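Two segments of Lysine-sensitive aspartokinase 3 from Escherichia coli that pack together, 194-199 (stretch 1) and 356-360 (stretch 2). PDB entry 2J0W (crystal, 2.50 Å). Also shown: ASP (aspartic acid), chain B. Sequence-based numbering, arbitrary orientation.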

# COMPACT_ATOMS: atom_id res chain seq x y z
N THR A 194 -11.55 2.58 33.16
CA THR A 194 -10.76 2.52 31.92
C THR A 194 -10.28 3.91 31.56
O THR A 194 -10.74 4.90 32.13
CB THR A 194 -11.62 2.04 30.76
OG1 THR A 194 -12.75 2.91 30.62
CG2 THR A 194 -12.08 0.59 30.98
N THR A 195 -9.35 3.98 30.62
CA THR A 195 -8.86 5.27 30.13
C THR A 195 -8.90 5.18 28.61
O THR A 195 -8.84 4.08 28.06
CB THR A 195 -7.43 5.57 30.59
OG1 THR A 195 -6.52 4.59 30.05
CG2 THR A 195 -7.36 5.57 32.09
N LEU A 196 -9.03 6.32 27.93
CA LEU A 196 -9.11 6.34 26.47
C LEU A 196 -7.75 6.37 25.76
O LEU A 196 -7.69 6.33 24.53
CB LEU A 196 -9.95 7.54 26.02
CG LEU A 196 -11.32 7.61 26.70
CD1 LEU A 196 -11.84 9.05 26.69
CD2 LEU A 196 -12.29 6.65 26.02
N GLY A 197 -6.66 6.44 26.52
CA GLY A 197 -5.35 6.49 25.89
C GLY A 197 -4.79 7.89 26.03
O GLY A 197 -5.56 8.86 26.09
N ARG A 198 -3.46 8.02 26.08
CA ARG A 198 -2.82 9.32 26.24
C ARG A 198 -3.48 10.40 25.38
O ARG A 198 -3.84 10.16 24.22
CB ARG A 198 -1.34 9.22 25.88
CG ARG A 198 -0.56 8.18 26.69
CD ARG A 198 -0.86 8.28 28.18
NE ARG A 198 -0.50 9.58 28.75
CZ ARG A 198 0.64 9.85 29.38
NH1 ARG A 198 1.56 8.90 29.51
NH2 ARG A 198 0.87 11.07 29.86
N GLY A 199 -3.63 11.60 25.95
CA GLY A 199 -4.23 12.70 25.22
C GLY A 199 -5.72 12.56 25.04
O GLY A 199 -6.37 13.38 24.38
N THR A 356 1.57 2.55 20.26
CA THR A 356 0.23 2.30 20.77
C THR A 356 -0.58 3.52 21.20
O THR A 356 -1.78 3.60 20.93
CB THR A 356 0.31 1.32 21.96
OG1 THR A 356 1.03 1.95 23.04
CG2 THR A 356 1.02 0.04 21.55
N GLY A 357 0.08 4.46 21.87
CA GLY A 357 -0.66 5.60 22.38
C GLY A 357 -1.46 5.13 23.59
O GLY A 357 -2.33 5.83 24.11
N SER A 358 -1.17 3.91 24.05
CA SER A 358 -1.86 3.36 25.19
C SER A 358 -1.37 4.00 26.48
O SER A 358 -0.24 4.48 26.57
CB SER A 358 -1.66 1.86 25.28
OG SER A 358 -2.20 1.39 26.50
N THR A 359 -2.24 4.01 27.49
CA THR A 359 -1.93 4.59 28.78
C THR A 359 -0.84 3.76 29.47
O THR A 359 -0.06 4.27 30.27
CB THR A 359 -3.19 4.62 29.66
OG1 THR A 359 -4.18 5.42 29.02
CG2 THR A 359 -2.87 5.19 31.03
N SER A 360 -0.79 2.47 29.16
CA SER A 360 0.22 1.62 29.77
C SER A 360 1.44 1.47 28.86
O SER A 360 1.34 1.08 27.70
CB SER A 360 -0.38 0.24 30.08
OG SER A 360 0.42 -0.44 31.03
N ASP B . -4.24 13.06 31.46
CA ASP B . -4.00 12.21 30.30
C ASP B . -2.52 12.38 29.92
O ASP B . -1.77 13.02 30.70
CB ASP B . -4.99 12.59 29.16
CG ASP B . -4.81 13.97 28.50
OD1 ASP B . -3.86 14.72 28.92
OD2 ASP B . -5.61 14.33 27.57
OXT ASP B . -2.11 11.90 28.80

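The shortest contact between the stretches joins two hydroxyls: Thr 195 OG1 lies 2.7 Å from Thr 359 OG1, a hydrogen-bonding distance. Thr 195, at the strand end of its stretch, directs its CA-to-CB bond toward the other segment with chi1 at 62° (p); the CA-to-CB bond of Thr 359 points sideways, and chi1 is -61° (m). Both oxygens also hydrogen-bond elsewhere in the structure, and the proton's direction within the pair remains open.

The backbone supplies the second link. Arg 198 N donates to Gly 357 O at 3.2 Å, but the N-H...O angle of 131° marks a weak bond. It lies beside the closest backbone register, Gly 197 CA to Ser 358 CA at 4.7 Å. The absence of a side chain at Gly 197 suits this close approach: its CA is 3.6 Å from Gly 357 O and 3.5 Å from Thr 359 OG1, and an ideal CB would lie a tight 3.1 Å from Gly 357 O. Its phi/psi of 107/151 independently calls for glycine, since a CB would jam against the preceding carbonyl oxygen.

Around these polar contacts, Arg 198 packs through its aliphatic portion. CG lies 3.7 Å from Ser 358 O and CD 3.9 Å from Thr 359 CA, so the methylenes rest against the second stretch while the guanidinium serves the ligand. Arg 198 NE donates to ASP OXT at 2.8 Å and 166°, and Gly 199 N reaches the same oxygen at 3.2 Å and 165°.

Stretch 2 has no regular helix or strand, yet internal hydrogen bonds brace its loop: Ser 358 N to Thr 356 OG1 at 3.1 Å, and Ser 360 N to Ser 358 OG at 3.2 Å. Ser 358 meets stretch 1 through its backbone, its CA-to-CB bond pointing away. The contact is compact, burying 235 Å² summed over both sides, with Thr 359 contributing the largest share.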